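Long-range contacts in galectin (Xenopus laevis, PDB 3WUD), which binds beta-galactosides such as lactose, as a dimeric proto-type galectin with a beta-sandwich fold, and probably also laminin: residues A[9-14]-A[119-124]; A[43-48]-A[115-120]. All blocks are in the same frame, centred on the assembly; numbering follows the deposited sequence.

Interaction 1: A[9-14]-A[119-124]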
loop_
_atom_site.group_PDB
_atom_site.type_symbol
_atom_site.label_atom_id
_atom_site.label_comp_id
_atom_site.label_asym_id
_atom_site.label_seq_id
_atom_site.Cartn_x
_atom_site.Cartn_y
_atom_site.Cartn_z
ATOM N N MET A 9 -4.209 -3.933 1.626
ATOM C CA MET A 9 -3.081 -4.262 0.703
ATOM C C MET A 9 -2.891 -5.744 0.790
ATOM O O MET A 9 -2.860 -6.332 1.902
ATOM C CB MET A 9 -1.803 -3.556 1.136
ATOM C CG MET A 9 -0.778 -3.382 0.034
ATOM S SD MET A 9 0.724 -2.439 0.503
ATOM C CE MET A 9 -0.142 -1.146 1.360
ATOM N N ASN A 10 -2.669 -6.365 -0.368
ATOM C CA ASN A 10 -2.525 -7.795 -0.379
ATOM C C ASN A 10 -1.427 -8.216 -1.374
ATOM O O ASN A 10 -1.254 -7.574 -2.415
ATOM C CB ASN A 10 -3.905 -8.369 -0.825
ATOM C CG ASN A 10 -4.013 -9.908 -0.694
ATOM O OD1 ASN A 10 -4.519 -10.605 -1.616
ATOM N ND2 ASN A 10 -3.617 -10.427 0.423
ATOM N N ASN A 11 -0.749 -9.308 -1.025
ATOM C CA ASN A 11 0.310 -10.001 -1.847
ATOM C C ASN A 11 1.534 -9.161 -2.054
ATOM O O ASN A 11 2.180 -9.222 -3.088
ATOM C CB ASN A 11 -0.270 -10.612 -3.114
ATOM C CG ASN A 11 -1.086 -11.910 -2.817
ATOM O OD1 ASN A 11 -0.958 -12.567 -1.734
ATOM N ND2 ASN A 11 -1.950 -12.267 -3.768
ATOM N N PHE A 12 1.836 -8.329 -1.048
ATOM C CA PHE A 12 3.200 -7.872 -0.807
ATOM C C PHE A 12 3.860 -9.031 -0.013
ATOM O O PHE A 12 3.212 -9.998 0.360
ATOM C CB PHE A 12 3.213 -6.534 -0.069
ATOM C CG PHE A 12 2.615 -6.603 1.337
ATOM C CD1 PHE A 12 3.431 -6.743 2.454
ATOM C CD2 PHE A 12 1.218 -6.530 1.537
ATOM C CE1 PHE A 12 2.923 -6.851 3.738
ATOM C CE2 PHE A 12 0.700 -6.677 2.799
ATOM C CZ PHE A 12 1.563 -6.834 3.918
ATOM N N SER A 13 5.149 -8.967 0.258
ATOM C CA SER A 13 5.774 -9.939 1.189
ATOM C C SER A 13 6.694 -9.300 2.187
ATOM O O SER A 13 7.763 -8.766 1.847
ATOM C CB SER A 13 6.457 -11.151 0.500
ATOM O OG SER A 13 7.026 -10.805 -0.711
ATOM N N LEU A 14 6.266 -9.325 3.443
ATOM C CA LEU A 14 7.084 -8.946 4.545
ATOM C C LEU A 14 7.697 -10.188 5.133
ATOM O O LEU A 14 6.987 -11.046 5.672
ATOM C CB LEU A 14 6.272 -8.208 5.635
ATOM C CG LEU A 14 6.943 -7.667 6.877
ATOM C CD1 LEU A 14 7.964 -6.592 6.460
ATOM C CD2 LEU A 14 5.930 -7.083 7.876
ATOM N N THR A 119 5.535 -15.830 5.273
ATOM C CA THR A 119 5.611 -14.383 5.012
ATOM C C THR A 119 4.293 -13.689 5.409
ATOM O O THR A 119 3.213 -14.310 5.281
ATOM C CB THR A 119 5.767 -14.211 3.501
ATOM O OG1 THR A 119 6.853 -15.045 3.084
ATOM C CG2 THR A 119 6.148 -12.872 3.163
ATOM N N ILE A 120 4.403 -12.442 5.855
ATOM C CA ILE A 120 3.242 -11.554 5.929
ATOM C C ILE A 120 2.917 -10.989 4.559
ATOM O O ILE A 120 3.738 -10.297 3.927
ATOM C CB ILE A 120 3.405 -10.488 7.005
ATOM C CG1 ILE A 120 3.401 -11.198 8.375
ATOM C CG2 ILE A 120 2.302 -9.407 6.889
ATOM C CD1 ILE A 120 3.933 -10.416 9.523
ATOM N N THR A 121 1.675 -11.240 4.150
ATOM C CA THR A 121 1.210 -10.845 2.833
ATOM C C THR A 121 -0.063 -9.984 2.812
ATOM O O THR A 121 -0.537 -9.670 1.749
ATOM C CB THR A 121 0.975 -12.096 1.959
ATOM O OG1 THR A 121 -0.092 -12.876 2.547
ATOM C CG2 THR A 121 2.292 -12.852 1.854
ATOM N N PHE A 122 -0.598 -9.643 3.968
ATOM C CA PHE A 122 -1.847 -8.941 4.041
ATOM C C PHE A 122 -1.817 -7.822 5.088
ATOM O O PHE A 122 -1.332 -8.032 6.178
ATOM C CB PHE A 122 -2.990 -9.910 4.388
ATOM C CG PHE A 122 -4.370 -9.246 4.487
ATOM C CD1 PHE A 122 -4.850 -8.807 5.696
ATOM C CD2 PHE A 122 -5.165 -9.130 3.369
ATOM C CE1 PHE A 122 -6.114 -8.267 5.821
ATOM C CE2 PHE A 122 -6.457 -8.588 3.472
ATOM C CZ PHE A 122 -6.886 -8.099 4.685
ATOM N N LEU A 123 -2.391 -6.709 4.726
ATOM C CA LEU A 123 -2.525 -5.556 5.568
ATOM C C LEU A 123 -3.919 -4.957 5.392
ATOM O O LEU A 123 -4.452 -4.806 4.278
ATOM C CB LEU A 123 -1.497 -4.527 5.160
ATOM C CG LEU A 123 -1.617 -3.137 5.812
ATOM C CD1 LEU A 123 -2.724 -2.141 5.487
ATOM C CD2 LEU A 123 -1.455 -3.166 7.275
ATOM N N SER A 124 -4.553 -4.591 6.485
ATOM C CA SER A 124 -5.744 -3.728 6.313
ATOM C C SER A 124 -5.776 -2.681 7.420
ATOM O O SER A 124 -5.158 -2.803 8.440
ATOM C CB SER A 124 -7.065 -4.506 6.255
ATOM O OG SER A 124 -7.335 -5.173 7.486
HETATM O O HOH W 1 -2.351 -12.627 0.912
#
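Met-9 and Leu-123 face each other as an antiparallel hydrogen-bonded pair: Met-9 N donates to Leu-123 O at 2.8 Å, and Leu-123 N returns to Met-9 O at 2.9 Å. Leu-14 and Ile-120 form a second such pair, with Leu-14 N to Ile-120 O almost straight (175°). Between them, Asn-11 N reaches Thr-121 O at 2.8 Å. Asn-10 pairs with Phe-122 without backbone bonds, and the register then slips by two residues before Leu-14, a beta bulge where the chain turns a corner at Asn-11. On the other side of strand 120-126, Thr-121 and Phe-122 both face Gly-38, a classic bulge. This is the edge of the six-stranded sheet of the galectin sandwich; Met-9 and Asn-10 also pair with a strand of the second subunit, so the sheet continues across the dimer. Among the apolar contacts, the Phe-12 ring lies against the backbone of 120-123, its CG between backbone N and carbonyl carbon (chi1 64°). Thr-121 CA lies over one face of this ring, toward the rim; Phe-12 CZ meets Ile-120 CG2 at 4.0 Å and Phe-12 CE2 meets Leu-123 CB at 3.9 Å. Polar tips gather around one water, which lies 2.8 Å from Thr-121 OG1, donates to Asn-11 OD1 and weakly accepts from Asn-10 ND2; that nitrogen sits at the edge of the Phe-122 ring, 3.6 Å from Phe-122 CD2.

Interaction 2: A[43-48]-A[115-120]. With GAL (beta-D-galactopyranose), chain B.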
loop_
_atom_site.group_PDB
_atom_site.type_symbol
_atom_site.label_atom_id
_atom_site.label_comp_id
_atom_site.label_asym_id
_atom_site.label_seq_id
_atom_site.Cartn_x
_atom_site.Cartn_y
_atom_site.Cartn_z
ATOM N N ASN A 43 -7.338 -13.930 8.793
ATOM C CA ASN A 43 -6.188 -14.393 9.531
ATOM C C ASN A 43 -5.191 -13.227 9.780
ATOM O O ASN A 43 -4.411 -12.812 8.935
ATOM C CB ASN A 43 -5.509 -15.519 8.766
ATOM C CG ASN A 43 -6.352 -16.814 8.758
ATOM O OD1 ASN A 43 -6.465 -17.457 9.752
ATOM N ND2 ASN A 43 -7.039 -17.064 7.689
ATOM N N TYR A 44 -5.309 -12.662 10.971
ATOM C CA TYR A 44 -4.482 -11.532 11.397
ATOM C C TYR A 44 -3.524 -12.091 12.412
ATOM O O TYR A 44 -3.888 -12.523 13.512
ATOM C CB TYR A 44 -5.287 -10.384 12.011
ATOM C CG TYR A 44 -6.452 -9.830 11.252
ATOM C CD1 TYR A 44 -6.568 -9.825 9.843
ATOM C CD2 TYR A 44 -7.473 -9.185 11.952
ATOM C CE1 TYR A 44 -7.667 -9.248 9.184
ATOM C CE2 TYR A 44 -8.575 -8.595 11.299
ATOM C CZ TYR A 44 -8.663 -8.616 9.942
ATOM O OH TYR A 44 -9.781 -8.030 9.409
ATOM N N VAL A 45 -2.237 -12.038 12.056
ATOM C CA VAL A 45 -1.181 -12.220 13.015
ATOM C C VAL A 45 -1.204 -11.130 14.101
ATOM O O VAL A 45 -0.982 -11.413 15.249
ATOM C CB VAL A 45 0.223 -12.283 12.312
ATOM C CG1 VAL A 45 1.254 -12.626 13.340
ATOM C CG2 VAL A 45 0.258 -13.386 11.229
ATOM N N ILE A 46 -1.460 -9.892 13.710
ATOM C CA ILE A 46 -1.777 -8.771 14.673
ATOM C C ILE A 46 -2.951 -7.900 14.183
ATOM O O ILE A 46 -3.065 -7.501 13.043
ATOM C CB ILE A 46 -0.533 -7.918 15.077
ATOM C CG1 ILE A 46 -0.873 -6.976 16.257
ATOM C CG2 ILE A 46 -0.039 -7.147 13.890
ATOM C CD1 ILE A 46 0.388 -6.310 16.830
ATOM N N HIS A 47 -3.836 -7.591 15.148
ATOM C CA HIS A 47 -4.837 -6.580 15.091
ATOM C C HIS A 47 -4.368 -5.602 16.138
ATOM O O HIS A 47 -4.321 -5.951 17.336
ATOM C CB HIS A 47 -6.220 -7.156 15.428
ATOM C CG HIS A 47 -7.292 -6.127 15.693
ATOM N ND1 HIS A 47 -7.914 -5.413 14.696
ATOM C CD2 HIS A 47 -7.893 -5.777 16.844
ATOM C CE1 HIS A 47 -8.878 -4.668 15.235
ATOM N NE2 HIS A 47 -8.906 -4.924 16.526
ATOM N N PHE A 48 -3.950 -4.433 15.682
ATOM C CA PHE A 48 -3.345 -3.371 16.459
ATOM C C PHE A 48 -4.354 -2.236 16.546
ATOM O O PHE A 48 -4.696 -1.623 15.535
ATOM C CB PHE A 48 -2.091 -2.889 15.732
ATOM C CG PHE A 48 -1.424 -1.724 16.371
ATOM C CD1 PHE A 48 -0.555 -1.918 17.439
ATOM C CD2 PHE A 48 -1.642 -0.431 15.907
ATOM C CE1 PHE A 48 0.090 -0.847 18.032
ATOM C CE2 PHE A 48 -1.020 0.676 16.510
ATOM C CZ PHE A 48 -0.176 0.443 17.597
ATOM N N MET A 115 0.271 -18.457 15.180
ATOM C CA MET A 115 -0.288 -19.151 14.030
ATOM C C MET A 115 0.848 -19.422 13.058
ATOM O O MET A 115 1.895 -18.777 13.162
ATOM C CB MET A 115 -1.425 -18.386 13.366
ATOM C CG MET A 115 -1.088 -17.050 12.670
ATOM S SD MET A 115 -2.556 -16.283 11.928
ATOM C CE MET A 115 -3.325 -15.750 13.452
ATOM N N PRO A 116 0.641 -20.417 12.162
ATOM C CA PRO A 116 1.641 -20.723 11.186
ATOM C C PRO A 116 1.797 -19.586 10.227
ATOM O O PRO A 116 0.792 -19.048 9.734
ATOM C CB PRO A 116 1.094 -21.951 10.440
ATOM C CG PRO A 116 -0.116 -22.386 11.174
ATOM C CD PRO A 116 -0.572 -21.232 12.002
ATOM N N LEU A 117 3.055 -19.260 9.915
ATOM C CA LEU A 117 3.382 -18.091 9.121
ATOM C C LEU A 117 4.735 -18.240 8.426
ATOM O O LEU A 117 5.753 -18.481 9.085
ATOM C CB LEU A 117 3.386 -16.832 10.053
ATOM C CG LEU A 117 3.614 -15.472 9.449
ATOM C CD1 LEU A 117 2.467 -15.060 8.532
ATOM C CD2 LEU A 117 3.820 -14.395 10.498
ATOM N N ASP A 118 4.738 -18.029 7.108
ATOM C CA ASP A 118 5.965 -18.005 6.292
ATOM C C ASP A 118 6.315 -16.499 6.121
ATOM O O ASP A 118 7.293 -16.013 6.674
ATOM C CB ASP A 118 5.661 -18.756 4.949
ATOM C CG ASP A 118 6.813 -18.733 3.921
ATOM O OD1 ASP A 118 7.950 -19.104 4.275
ATOM O OD2 ASP A 118 6.544 -18.414 2.727
ATOM N N THR A 119 5.535 -15.830 5.273
ATOM C CA THR A 119 5.611 -14.383 5.012
ATOM C C THR A 119 4.293 -13.689 5.409
ATOM O O THR A 119 3.213 -14.310 5.281
ATOM C CB THR A 119 5.767 -14.211 3.501
ATOM O OG1 THR A 119 6.853 -15.045 3.084
ATOM C CG2 THR A 119 6.148 -12.872 3.163
ATOM N N ILE A 120 4.403 -12.442 5.855
ATOM C CA ILE A 120 3.242 -11.554 5.929
ATOM C C ILE A 120 2.917 -10.989 4.559
ATOM O O ILE A 120 3.738 -10.297 3.927
ATOM C CB ILE A 120 3.405 -10.488 7.005
ATOM C CG1 ILE A 120 3.401 -11.198 8.375
ATOM C CG2 ILE A 120 2.302 -9.407 6.889
ATOM C CD1 ILE A 120 3.933 -10.416 9.523
HETATM C C1 GAL B . -13.499 -6.215 20.195
HETATM C C2 GAL B . -13.746 -5.269 19.028
HETATM C C3 GAL B . -13.061 -5.702 17.733
HETATM C C4 GAL B . -11.596 -6.036 18.047
HETATM C C5 GAL B . -11.530 -7.000 19.240
HETATM C C6 GAL B . -10.137 -7.404 19.669
HETATM O O2 GAL B . -15.139 -5.205 18.755
HETATM O O3 GAL B . -13.250 -4.706 16.744
HETATM O O4 GAL B . -10.878 -4.835 18.363
HETATM O O5 GAL B . -12.127 -6.462 20.427
HETATM O O6 GAL B . -10.111 -8.305 20.760
#
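His-47 NE2 meets O4 of the bound galactose at 2.7 Å, either atom being a possible donor, with O4 near the plane of the imidazole at its edge. At the other nitrogen, His-47 ND1 is hydrogen-bonded to Asn-36 OD1, so this second-shell amide restrains the rotation of the ring, which also meets that of Trp-71, planes about 50° apart. Glu-55, Asn-64, Glu-74 and Arg-51 supply further hydrogen bonds to the galactose and complete the sugar site. The strand that carries His-47 begins against the loop 115-120, and there the contact is made of hydrocarbon and sulfur. At the corner of the strand, where Val-45 and Ile-46 both face Leu-37 in a classic beta bulge, Val-45 turns its side chain to the loop. Val-45 CG2, anti to the carbonyl carbon, rests against both methyls of Leu-117, at 3.8 Å from Leu-117 CD2 and 3.9 Å from Leu-117 CD1, the two side chains crossing obliquely. The same CG2 of Val-45 lies 4.1 Å from Met-115 SD. Met-115 starts with CG between its backbone N and carbonyl carbon (chi1 66°); its chi2 is extended, placing Met-115 SD 4.4 Å from Asn-43 CB, and a bend at the last torsion (chi3 73°) brings Met-115 CE to within 3.3 Å of Tyr-44 O. The loop thus meets the start of the strand through apolar atoms and sulfur, without a hydrogen bond between the two segments, whereas two residues beyond Val-45 the chemistry is polar and directional: held at ND1 by Asn-36, His-47 can probably present NE2 to galactose O4 in a fixed orientation.

In the fold
From the N terminus, strand 7-10 and, after a corner, strand 12-14 come first, and interaction 1 closes a loop of 104 residues by pairing them with 119-124. The loop of interaction 2, 66 residues between 43-48 and 115-120, starts inside that span and ends on the shared Thr-119 and Ile-120, so it nests without crossing. There the connection from strand 108-112 of the five-stranded sheet enters strand 120-126 of the six-stranded one. Interaction 1 joins the edge strand at the dimer interface to the six-stranded sheet; interaction 2 joins the start of its sugar-binding strand to the loop leading into 120-126. They also touch directly, Phe-122 CE1 packing on Tyr-44 CE1 at 3.8 Å.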